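PDB 4PW0: Alpha/beta hydrolase fold protein from Chitinophaga pinensis, which has no established substrate but probably acts as a hydrolase of the alpha/beta fold, attacking a bond with a nucleophile carried on a tight strand-to-helix turn. Local coordinates for residues 112-117 with 205-210; 119-124 with 215-220; 225-230 with 277-282; 238-241 with 246-249; 244-247 with 251-254. All coordinates share one frame; numbering follows the deposited sequence.

Contact 1: 112-117 with 205-210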
# COMPACT_ATOMS: atom_id res chain seq x y z
N GLY A 112 2.78 13.09 -15.61
CA GLY A 112 2.09 13.86 -14.64
C GLY A 112 2.63 13.71 -13.23
O GLY A 112 2.56 14.65 -12.42
N GLY A 113 3.17 12.53 -12.93
CA GLY A 113 3.82 12.31 -11.66
C GLY A 113 5.12 13.09 -11.50
O GLY A 113 5.55 13.36 -10.36
N PHE A 114 5.78 13.42 -12.60
CA PHE A 114 6.95 14.32 -12.54
C PHE A 114 6.48 15.76 -12.26
O PHE A 114 7.02 16.47 -11.38
CB PHE A 114 7.70 14.37 -13.87
CG PHE A 114 8.19 13.06 -14.41
CD1 PHE A 114 8.33 11.92 -13.63
CD2 PHE A 114 8.54 12.98 -15.73
CE1 PHE A 114 8.76 10.72 -14.19
CE2 PHE A 114 9.00 11.81 -16.28
CZ PHE A 114 9.13 10.67 -15.53
N ILE A 115 5.41 16.17 -12.94
CA ILE A 115 4.87 17.53 -12.78
C ILE A 115 4.43 17.77 -11.35
O ILE A 115 4.71 18.85 -10.77
CB ILE A 115 3.73 17.78 -13.79
CG1 ILE A 115 4.29 17.85 -15.22
CG2 ILE A 115 2.99 19.10 -13.48
CD1 ILE A 115 3.24 17.75 -16.32
N VAL A 116 3.77 16.81 -10.70
CA VAL A 116 3.29 17.10 -9.33
C VAL A 116 4.46 17.22 -8.36
O VAL A 116 4.35 17.97 -7.41
CB VAL A 116 2.26 16.08 -8.82
CG1 VAL A 116 1.02 16.11 -9.73
CG2 VAL A 116 2.80 14.65 -8.69
N GLN A 117 5.55 16.49 -8.58
CA GLN A 117 6.75 16.65 -7.73
C GLN A 117 7.32 18.07 -7.89
O GLN A 117 7.62 18.74 -6.92
CB GLN A 117 7.81 15.66 -8.09
CG GLN A 117 7.50 14.21 -7.77
CD GLN A 117 8.58 13.30 -8.32
OE1 GLN A 117 9.73 13.35 -7.88
NE2 GLN A 117 8.21 12.45 -9.26
N THR A 205 10.84 14.37 -25.22
CA THR A 205 12.01 15.14 -24.82
C THR A 205 12.01 15.41 -23.30
O THR A 205 13.00 15.21 -22.59
CB THR A 205 12.08 16.48 -25.59
OG1 THR A 205 12.04 16.19 -26.98
CG2 THR A 205 13.36 17.22 -25.26
N ALA A 206 10.85 15.86 -22.79
CA ALA A 206 10.70 16.22 -21.40
C ALA A 206 10.94 15.01 -20.47
O ALA A 206 11.60 15.14 -19.41
CB ALA A 206 9.35 16.84 -21.14
N ILE A 207 10.41 13.86 -20.86
CA ILE A 207 10.53 12.68 -20.03
C ILE A 207 11.98 12.20 -19.99
O ILE A 207 12.53 11.87 -18.93
CB ILE A 207 9.61 11.58 -20.54
CG1 ILE A 207 8.16 11.95 -20.30
CG2 ILE A 207 9.92 10.24 -19.91
CD1 ILE A 207 7.18 11.15 -21.13
N THR A 208 12.61 12.19 -21.15
CA THR A 208 14.02 11.77 -21.21
C THR A 208 14.89 12.69 -20.36
O THR A 208 15.75 12.21 -19.59
CB THR A 208 14.49 11.75 -22.69
OG1 THR A 208 13.63 10.89 -23.47
CG2 THR A 208 15.92 11.22 -22.78
N ASN A 209 14.67 13.98 -20.49
CA ASN A 209 15.46 14.93 -19.72
C ASN A 209 15.20 14.98 -18.23
O ASN A 209 16.10 15.32 -17.46
CB ASN A 209 15.43 16.33 -20.35
CG ASN A 209 16.36 16.44 -21.53
OD1 ASN A 209 17.39 15.78 -21.61
ND2 ASN A 209 15.99 17.23 -22.46
N TRP A 210 14.00 14.59 -17.80
CA TRP A 210 13.75 14.41 -16.37
C TRP A 210 14.78 13.43 -15.82
O TRP A 210 15.25 13.61 -14.70
CB TRP A 210 12.32 13.91 -16.15
CG TRP A 210 11.90 13.71 -14.73
CD1 TRP A 210 11.83 12.54 -14.06
CD2 TRP A 210 11.46 14.72 -13.82
NE1 TRP A 210 11.37 12.75 -12.79
CE2 TRP A 210 11.10 14.07 -12.62
CE3 TRP A 210 11.32 16.10 -13.89
CZ2 TRP A 210 10.58 14.75 -11.53
CZ3 TRP A 210 10.80 16.77 -12.80
CH2 TRP A 210 10.42 16.09 -11.64
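F114 and W210 lie face to face, the phenyl group of one flat against the indole of the other, with only 9° between the planes. The centroid of the F114 ring is 3.6 Å from that of the five-membered ring of W210, so the phenyl covers the pyrrole half. Within this overlap F114 CD1 and W210 NE1 are 3.3 Å apart. The benzo half of the same indole face is taken up by F114 CB, which stands 3.6 Å from the centroid of the six-membered ring in a CH-pi contact. One phenylalanine therefore spans both indole rings, and a tryptophan suits the opposing place because it is long enough to accept ring and methylene together. Its CG points anti to the backbone N (chi1 -178°), carrying the indole across to helix 112-117, whose axis passes 11.2 Å from that of 205-210. I207 completes the setting by bringing CG2 to the rim of the phenyl ring, 4.1 Å from F114 CE2. Q117 comes to the indole edge instead, its amide turned 87° from the ring plane, with OE1 4.0 Å from W210 CZ2. Its NE2 donates to G113 O (3.0 Å), from above the carbonyl plane, and also to A136 O, which accepts from W210 NE1 as well. Helix 197-212 lies in the region where many relatives carry a cap, and G112 falls in a probable nucleophile elbow. The chemistry is thus dispersion between buried ring faces, with the indole N-H satisfied by A136 O and the indole's orientation probably fixed by that bond.

Contact 2: 119-124 with 215-220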
# COMPACT_ATOMS: atom_id res chain seq x y z
N MSE A 119 5.82 20.74 -9.02
CA MSE A 119 4.84 21.72 -8.51
C MSE A 119 4.90 21.83 -7.02
O MSE A 119 4.79 22.94 -6.45
CB MSE A 119 3.41 21.34 -8.94
CG MSE A 119 2.44 22.52 -8.79
SE MSE A 119 0.65 22.08 -9.38
CE MSE A 119 1.03 22.16 -11.26
N ALA A 120 5.06 20.71 -6.33
CA ALA A 120 5.16 20.75 -4.89
C ALA A 120 6.43 21.47 -4.44
O ALA A 120 6.44 22.09 -3.33
CB ALA A 120 5.16 19.31 -4.34
N HIS A 121 7.47 21.39 -5.24
CA HIS A 121 8.70 22.12 -4.99
C HIS A 121 8.55 23.63 -5.15
O HIS A 121 8.95 24.41 -4.24
CB HIS A 121 9.86 21.61 -5.85
CG HIS A 121 11.09 22.44 -5.73
ND1 HIS A 121 11.74 22.63 -4.53
CD2 HIS A 121 11.76 23.17 -6.65
CE1 HIS A 121 12.76 23.45 -4.72
NE2 HIS A 121 12.81 23.78 -6.00
N ILE A 122 7.93 24.05 -6.25
CA ILE A 122 7.85 25.48 -6.54
C ILE A 122 6.68 26.21 -5.90
O ILE A 122 6.75 27.45 -5.70
CB ILE A 122 7.96 25.82 -8.05
CG1 ILE A 122 6.78 25.31 -8.87
CG2 ILE A 122 9.31 25.35 -8.60
CD1 ILE A 122 6.73 25.89 -10.28
N GLN A 123 5.57 25.50 -5.69
CA GLN A 123 4.37 26.06 -5.14
C GLN A 123 3.79 25.21 -4.01
O GLN A 123 2.63 24.82 -4.06
CB GLN A 123 3.34 26.34 -6.20
CG GLN A 123 3.63 27.55 -7.06
CD GLN A 123 3.47 28.88 -6.34
OE1 GLN A 123 2.85 29.00 -5.28
NE2 GLN A 123 4.02 29.87 -6.92
N PRO A 124 4.61 24.96 -2.98
CA PRO A 124 4.17 24.07 -1.91
C PRO A 124 2.86 24.45 -1.25
O PRO A 124 2.08 23.58 -0.88
CB PRO A 124 5.31 24.11 -0.90
CG PRO A 124 6.01 25.39 -1.19
CD PRO A 124 5.93 25.55 -2.68
N PRO A 215 19.37 16.30 -10.72
CA PRO A 215 18.23 16.84 -9.97
C PRO A 215 18.42 18.32 -9.60
O PRO A 215 19.56 18.78 -9.29
CB PRO A 215 18.21 15.97 -8.72
CG PRO A 215 18.73 14.67 -9.20
CD PRO A 215 19.85 15.05 -10.13
N SER A 216 17.31 19.04 -9.61
CA SER A 216 17.29 20.47 -9.34
C SER A 216 16.68 20.82 -7.99
O SER A 216 16.66 22.00 -7.59
CB SER A 216 16.55 21.20 -10.45
OG SER A 216 15.15 20.84 -10.54
N PHE A 217 16.14 19.81 -7.31
CA PHE A 217 15.64 20.00 -5.95
C PHE A 217 15.74 18.68 -5.21
O PHE A 217 15.91 17.62 -5.81
CB PHE A 217 14.20 20.54 -5.97
CG PHE A 217 13.18 19.55 -6.49
CD1 PHE A 217 12.90 19.45 -7.86
CD2 PHE A 217 12.50 18.72 -5.61
CE1 PHE A 217 11.98 18.54 -8.32
CE2 PHE A 217 11.59 17.83 -6.10
CZ PHE A 217 11.32 17.74 -7.44
N GLU A 218 15.70 18.75 -3.89
CA GLU A 218 15.81 17.59 -3.03
C GLU A 218 14.42 17.00 -2.80
O GLU A 218 13.54 17.70 -2.36
CB GLU A 218 16.40 18.00 -1.67
CG GLU A 218 17.86 18.42 -1.81
CD GLU A 218 18.73 17.26 -2.23
OE1 GLU A 218 18.42 16.08 -1.91
OE2 GLU A 218 19.77 17.51 -2.87
N ILE A 219 14.27 15.72 -3.11
CA ILE A 219 12.99 15.03 -2.87
C ILE A 219 12.61 15.10 -1.40
O ILE A 219 11.45 15.25 -1.05
CB ILE A 219 13.05 13.54 -3.32
CG1 ILE A 219 12.93 13.45 -4.83
CG2 ILE A 219 11.91 12.72 -2.70
CD1 ILE A 219 11.62 14.00 -5.35
N THR A 220 13.61 15.03 -0.51
CA THR A 220 13.40 15.07 0.92
C THR A 220 12.71 16.34 1.37
O THR A 220 12.10 16.38 2.43
CB THR A 220 14.75 14.93 1.66
OG1 THR A 220 15.69 15.94 1.20
CG2 THR A 220 15.33 13.51 1.48
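H121 and F217 carry the contact between 119-124 and 215-220, and the chain around H121 explains why it is the residue that reaches across. M119, a selenomethionine, and A120 face inward, toward helix 85-98 and strand 127-133 respectively. H121 follows on the outer flank of the helix, its CG trans to the amide nitrogen (chi1 173°), which lays the imidazole over the phenyl face. The H121 and F217 side chains run past each other in opposite directions as an offset stack, with ring centroids 4.7 Å apart and planes at 11°. Each methylene consequently sits over its partner's ring: F217 CB is 3.4 Å from the centroid of the H121 imidazole, and H121 CB is 4.0 Å from that of the F217 ring. Two residues later Q123 leaves the helical conformation, though its N still bonds to M119 O at 2.8 Å. With an alanine at H121 the imidazole is gone, and F217 CB would probably lose the ring face it rests on. Q117, Y118 and I222 pack on F217 as well. Histidine suits this border between core and solvent: its flat aromatic face serves the CH-pi and stacking forces, while its ring nitrogens tolerate a partly exposed margin.

Contact 3: 225-230 with 277-282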
# COMPACT_ATOMS: atom_id res chain seq x y z
N PRO A 225 1.92 15.19 2.65
CA PRO A 225 1.55 13.76 2.56
C PRO A 225 1.52 13.31 1.08
O PRO A 225 0.96 14.00 0.23
CB PRO A 225 0.15 13.72 3.14
CG PRO A 225 -0.06 15.04 3.83
CD PRO A 225 0.79 16.01 3.08
N VAL A 226 2.14 12.17 0.82
CA VAL A 226 2.22 11.62 -0.53
C VAL A 226 1.76 10.18 -0.50
O VAL A 226 2.11 9.42 0.42
CB VAL A 226 3.66 11.69 -1.11
CG1 VAL A 226 3.70 11.22 -2.56
CG2 VAL A 226 4.19 13.12 -1.03
N PHE A 227 1.05 9.77 -1.56
CA PHE A 227 0.70 8.37 -1.74
C PHE A 227 1.30 7.94 -3.07
O PHE A 227 0.96 8.52 -4.12
CB PHE A 227 -0.81 8.25 -1.76
CG PHE A 227 -1.34 6.87 -2.02
CD1 PHE A 227 -0.67 5.74 -1.54
CD2 PHE A 227 -2.50 6.71 -2.73
CE1 PHE A 227 -1.19 4.47 -1.73
CE2 PHE A 227 -3.04 5.44 -2.91
CZ PHE A 227 -2.36 4.33 -2.45
N VAL A 228 2.21 6.97 -3.03
CA VAL A 228 2.96 6.53 -4.22
C VAL A 228 2.42 5.13 -4.56
O VAL A 228 2.45 4.24 -3.72
CB VAL A 228 4.46 6.44 -3.93
CG1 VAL A 228 5.19 5.95 -5.16
CG2 VAL A 228 5.05 7.77 -3.47
N VAL A 229 2.00 4.96 -5.81
CA VAL A 229 1.46 3.68 -6.31
C VAL A 229 2.29 3.22 -7.51
O VAL A 229 2.65 4.00 -8.41
CB VAL A 229 -0.01 3.83 -6.73
CG1 VAL A 229 -0.55 2.57 -7.41
CG2 VAL A 229 -0.86 4.20 -5.53
N GLN A 230 2.59 1.92 -7.53
CA GLN A 230 3.36 1.33 -8.63
C GLN A 230 3.04 -0.16 -8.73
O GLN A 230 2.57 -0.76 -7.76
CB GLN A 230 4.84 1.62 -8.38
CG GLN A 230 5.84 1.15 -9.41
CD GLN A 230 5.52 1.64 -10.80
OE1 GLN A 230 4.57 1.14 -11.43
NE2 GLN A 230 6.30 2.56 -11.34
N GLU A 277 -9.04 7.16 -1.92
CA GLU A 277 -10.12 7.83 -1.23
C GLU A 277 -9.82 7.95 0.26
O GLU A 277 -10.02 9.03 0.86
CB GLU A 277 -11.42 7.07 -1.51
CG GLU A 277 -12.63 7.52 -0.78
CD GLU A 277 -13.77 6.66 -1.28
OE1 GLU A 277 -13.64 5.40 -1.23
OE2 GLU A 277 -14.74 7.23 -1.80
N TYR A 278 -9.33 6.89 0.90
CA TYR A 278 -8.93 6.99 2.26
C TYR A 278 -7.82 8.02 2.48
O TYR A 278 -7.85 8.86 3.41
CB TYR A 278 -8.53 5.62 2.88
CG TYR A 278 -8.15 5.75 4.32
CD1 TYR A 278 -9.14 5.72 5.32
CD2 TYR A 278 -6.86 6.03 4.70
CE1 TYR A 278 -8.78 5.94 6.62
CE2 TYR A 278 -6.51 6.29 6.02
CZ TYR A 278 -7.50 6.23 6.98
OH TYR A 278 -7.17 6.53 8.29
N PHE A 279 -6.79 7.93 1.64
CA PHE A 279 -5.69 8.84 1.74
C PHE A 279 -6.17 10.30 1.71
O PHE A 279 -5.80 11.08 2.56
CB PHE A 279 -4.70 8.56 0.62
CG PHE A 279 -3.59 9.57 0.50
CD1 PHE A 279 -2.57 9.64 1.44
CD2 PHE A 279 -3.55 10.45 -0.56
CE1 PHE A 279 -1.53 10.56 1.32
CE2 PHE A 279 -2.52 11.37 -0.70
CZ PHE A 279 -1.53 11.42 0.24
N LEU A 280 -6.98 10.64 0.72
CA LEU A 280 -7.43 12.03 0.59
C LEU A 280 -8.39 12.45 1.70
O LEU A 280 -8.26 13.59 2.19
CB LEU A 280 -8.08 12.24 -0.75
CG LEU A 280 -7.14 12.11 -1.95
CD1 LEU A 280 -7.95 12.26 -3.22
CD2 LEU A 280 -5.99 13.12 -1.91
N ASP A 281 -9.28 11.56 2.10
CA ASP A 281 -10.29 11.97 3.07
C ASP A 281 -9.81 11.93 4.49
O ASP A 281 -10.29 12.72 5.31
CB ASP A 281 -11.57 11.17 2.86
CG ASP A 281 -12.24 11.50 1.55
OD1 ASP A 281 -11.96 12.60 1.02
OD2 ASP A 281 -13.03 10.68 1.05
N SER A 282 -8.83 11.05 4.79
CA SER A 282 -8.53 10.76 6.17
C SER A 282 -7.09 10.77 6.63
O SER A 282 -6.85 10.95 7.82
CB SER A 282 -9.15 9.40 6.49
OG SER A 282 -10.56 9.40 6.40
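F279 reaches from helix 277-282 to strand 226-230, and its ring lies beneath the methylene of F227. CB starts the path: the torsion about its bond to CA (chi1 172°) directs the ring away from the helix onto F227 CB. CG already meets F227 CB at 3.8 Å, and CD2 lies 3.7 Å from the same atom. These distances differ so little because F227 CB is poised over the middle of the ring, 3.6 Å from the centroid and 5° off the normal, a CH-pi contact. Farther out, CE1 touches P225 CB at 4.0 Å. The tip, CZ, comes to the strand backbone, 3.6 Å from F227 N and likewise from P225 O, which sits at the ring edge. Without the F279 ring, as with a serine here, F227 CB would probably be left without its aromatic floor and a gap would open between helix and strand. I131 of strand 127-133 also packs on F279, and K129 NZ bonds to F279 O. A large flat residue suits the place because it can fill the distance between a helix and the backbone it covers. This is the layered packing of the alpha/beta hydrolase fold, where the C-terminal helix lies against one face of the central, largely parallel sheet.

Contact 4: 238-241 with 246-249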
# COMPACT_ATOMS: atom_id res chain seq x y z
N ASP A 238 11.09 1.81 -13.67
CA ASP A 238 11.72 0.86 -12.69
C ASP A 238 10.91 0.92 -11.38
O ASP A 238 10.91 1.95 -10.69
CB ASP A 238 13.22 1.17 -12.48
CG ASP A 238 13.93 0.11 -11.65
OD1 ASP A 238 13.27 -0.69 -10.95
OD2 ASP A 238 15.18 0.04 -11.76
N THR A 239 10.26 -0.17 -11.03
CA THR A 239 9.52 -0.23 -9.80
C THR A 239 10.36 0.22 -8.60
O THR A 239 9.82 0.85 -7.69
CB THR A 239 8.96 -1.63 -9.62
OG1 THR A 239 7.96 -1.82 -10.64
CG2 THR A 239 8.35 -1.85 -8.24
N TYR A 240 11.65 -0.12 -8.58
CA TYR A 240 12.46 0.26 -7.42
C TYR A 240 12.53 1.75 -7.21
O TYR A 240 12.68 2.23 -6.08
CB TYR A 240 13.87 -0.33 -7.55
CG TYR A 240 14.66 -0.19 -6.28
CD1 TYR A 240 14.48 -1.04 -5.25
CD2 TYR A 240 15.52 0.86 -6.14
CE1 TYR A 240 15.18 -0.89 -4.06
CE2 TYR A 240 16.22 1.06 -4.95
CZ TYR A 240 16.05 0.16 -3.93
OH TYR A 240 16.72 0.31 -2.73
N ASN A 241 12.37 2.51 -8.28
CA ASN A 241 12.34 3.97 -8.13
C ASN A 241 11.14 4.51 -7.34
O ASN A 241 11.20 5.64 -6.82
CB ASN A 241 12.50 4.67 -9.46
CG ASN A 241 13.91 4.58 -9.96
OD1 ASN A 241 14.87 4.66 -9.17
ND2 ASN A 241 14.06 4.44 -11.27
N PHE A 246 9.60 6.56 -1.83
CA PHE A 246 9.13 6.28 -0.47
C PHE A 246 10.26 6.49 0.56
O PHE A 246 10.03 7.09 1.64
CB PHE A 246 8.64 4.83 -0.37
CG PHE A 246 8.37 4.37 1.05
CD1 PHE A 246 7.20 4.73 1.71
CD2 PHE A 246 9.31 3.61 1.71
CE1 PHE A 246 7.00 4.37 3.03
CE2 PHE A 246 9.10 3.25 3.02
CZ PHE A 246 7.93 3.63 3.68
N LYS A 247 11.48 6.04 0.24
CA LYS A 247 12.61 6.21 1.15
C LYS A 247 12.98 7.67 1.35
O LYS A 247 13.30 8.08 2.47
CB LYS A 247 13.84 5.48 0.63
CG LYS A 247 13.70 3.99 0.73
CD LYS A 247 15.02 3.28 0.60
CE LYS A 247 15.61 3.35 -0.72
NZ LYS A 247 16.94 2.65 -0.63
N GLN A 248 12.95 8.46 0.29
CA GLN A 248 13.44 9.81 0.34
C GLN A 248 12.41 10.81 0.84
O GLN A 248 12.76 11.76 1.53
CB GLN A 248 14.01 10.23 -1.02
CG GLN A 248 15.25 9.43 -1.46
CD GLN A 248 15.72 9.79 -2.87
OE1 GLN A 248 15.86 10.96 -3.18
NE2 GLN A 248 15.96 8.78 -3.71
N LEU A 249 11.14 10.60 0.53
CA LEU A 249 10.08 11.47 1.00
C LEU A 249 9.87 11.28 2.50
O LEU A 249 9.99 10.17 3.01
CB LEU A 249 8.77 11.18 0.26
CG LEU A 249 8.75 11.65 -1.20
CD1 LEU A 249 7.59 11.00 -1.94
CD2 LEU A 249 8.62 13.16 -1.29
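Y240 meets K247 with its hydroxyl alone: NZ of the lysine donates to OH at 3.2 Å, and CE lies 3.8 Å from that same OH. The two residues are seven apart, about two helical turns, and so stand on one flank of the helix. The lysine chain bends at chi3 (-69°) to bring its ammonium to the phenol. Tyrosine and lysine suit a surface site like this, since both are long and carry a polar end on an apolar stem. K247 NZ has a second, long and weak partner in E244 OE2. At the start of the helix D238 caps the chain: its OD1 accepts from Y240 N at 2.9 Å, from above the carboxylate plane, which closes an Asx turn. D238 O accepts from N241 N, also at 2.9 Å. A carboxylate here probably gains from the positive end of the helix. Y243 of the same chain packs its ring on Y240, and Y243 of the second subunit touches it too. The arrangement belongs to helix 240-248, the connecting helix of the beta-alpha-beta unit formed with strands 226-231 and 252-257, capped at its start and carrying a tyrosine-lysine pair two turns apart on its surface.

Contact 5: 244-247 with 251-254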
# COMPACT_ATOMS: atom_id res chain seq x y z
N GLU A 244 12.39 4.11 -3.95
CA GLU A 244 13.24 5.27 -3.71
C GLU A 244 12.46 6.51 -3.34
O GLU A 244 12.84 7.24 -2.41
CB GLU A 244 14.12 5.61 -4.93
CG GLU A 244 15.30 4.67 -5.10
CD GLU A 244 16.42 4.94 -4.10
OE1 GLU A 244 16.27 5.86 -3.25
OE2 GLU A 244 17.45 4.24 -4.18
N LEU A 245 11.35 6.78 -4.03
CA LEU A 245 10.48 7.89 -3.64
C LEU A 245 10.05 7.74 -2.19
O LEU A 245 10.08 8.70 -1.40
CB LEU A 245 9.25 8.04 -4.56
CG LEU A 245 9.49 8.67 -5.94
CD1 LEU A 245 8.30 8.42 -6.82
CD2 LEU A 245 9.76 10.17 -5.81
N PHE A 246 9.60 6.56 -1.83
CA PHE A 246 9.13 6.28 -0.47
C PHE A 246 10.26 6.49 0.56
O PHE A 246 10.03 7.09 1.64
CB PHE A 246 8.64 4.83 -0.37
CG PHE A 246 8.37 4.37 1.05
CD1 PHE A 246 7.20 4.73 1.71
CD2 PHE A 246 9.31 3.61 1.71
CE1 PHE A 246 7.00 4.37 3.03
CE2 PHE A 246 9.10 3.25 3.02
CZ PHE A 246 7.93 3.63 3.68
N LYS A 247 11.48 6.04 0.24
CA LYS A 247 12.61 6.21 1.15
C LYS A 247 12.98 7.67 1.35
O LYS A 247 13.30 8.08 2.47
CB LYS A 247 13.84 5.48 0.63
CG LYS A 247 13.70 3.99 0.73
CD LYS A 247 15.02 3.28 0.60
CE LYS A 247 15.61 3.35 -0.72
NZ LYS A 247 16.94 2.65 -0.63
N ASP A 251 7.00 11.85 4.24
CA ASP A 251 5.63 11.46 4.60
C ASP A 251 4.90 10.79 3.43
O ASP A 251 3.83 11.22 3.04
CB ASP A 251 4.82 12.65 5.14
CG ASP A 251 3.51 12.23 5.77
OD1 ASP A 251 3.42 11.06 6.25
OD2 ASP A 251 2.56 13.07 5.77
N ALA A 252 5.52 9.75 2.89
CA ALA A 252 4.89 8.99 1.80
C ALA A 252 4.45 7.61 2.26
O ALA A 252 5.20 6.88 2.93
CB ALA A 252 5.82 8.84 0.58
N ILE A 253 3.24 7.25 1.83
CA ILE A 253 2.78 5.86 1.89
C ILE A 253 3.07 5.23 0.51
O ILE A 253 2.83 5.86 -0.52
CB ILE A 253 1.26 5.80 2.15
CG1 ILE A 253 0.87 6.43 3.47
CG2 ILE A 253 0.73 4.39 2.00
CD1 ILE A 253 -0.57 6.89 3.55
N LEU A 254 3.60 4.02 0.50
CA LEU A 254 3.80 3.29 -0.75
C LEU A 254 2.80 2.16 -0.85
O LEU A 254 2.59 1.43 0.15
CB LEU A 254 5.21 2.65 -0.78
CG LEU A 254 5.61 1.90 -2.03
CD1 LEU A 254 5.68 2.80 -3.24
CD2 LEU A 254 6.94 1.19 -1.81
O HOH W 1 7.84 7.94 3.33
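F246 points the edge of its ring at A252 and meets L254 CB, where the helix of a beta-alpha-beta unit turns back into the outermost strand of this chain's sheet. F246 CE1 lies 3.1 Å from A252 O, which sits near the ring plane, and the weakly positive C-H edge probably suits the carbonyl. F246 CD1 lies 3.8 Å from L254 CB and 4.5 Å from A252 CB. The side chains of F246 and L254 cross at about a right angle. It is the leucine methylene that touches the phenyl. This position follows from the phenylalanine torsion: the side chain leaves CA opposite its amide nitrogen (chi1 170°), which sends the ring out from the helix toward the strand. Small A252 lets the helix come close, the CA atoms of F246 and A252 being 5.5 Å apart. L254 adds bulk farther along the strand, while I253 turns the other way. Behind them, V226 and V228 of the neighbouring strand support A252 and L254. L256 of the second subunit packs on both F246 and L254, and L254 pairs with an antiparallel strand of that chain, so the sheet continues across the dimer interface. A buried aromatic thus serves both the helix-strand packing and the interface. Between the two backbones a water bridges them, 2.9 Å from F246 O and accepting from A252 N at 3.0 Å.

Overall arrangement
Helix 111-122 comes first and opens two loops: contact 1 closes when the chain returns at 205-210, contact 2 at 215-220. Their segments alternate, so the loops cross, and they touch through Q117, which packs on I219. Contact 1 ties the helix to 197-212, the last helix before strand 226-231, and contact 2 ties it to the loop leading into that strand. Contact 3 then opens on strand 226-231 and closes only at the C-terminal helix. Within its span lie contacts 4 and 5, short local closures sharing F246 and K247 on helix 240-248. Contact 5 joins contact 3 through the paired strands 226-231 and 252-257, while I219 and T220 of contact 2 pack on Q248 and L249 of contact 4.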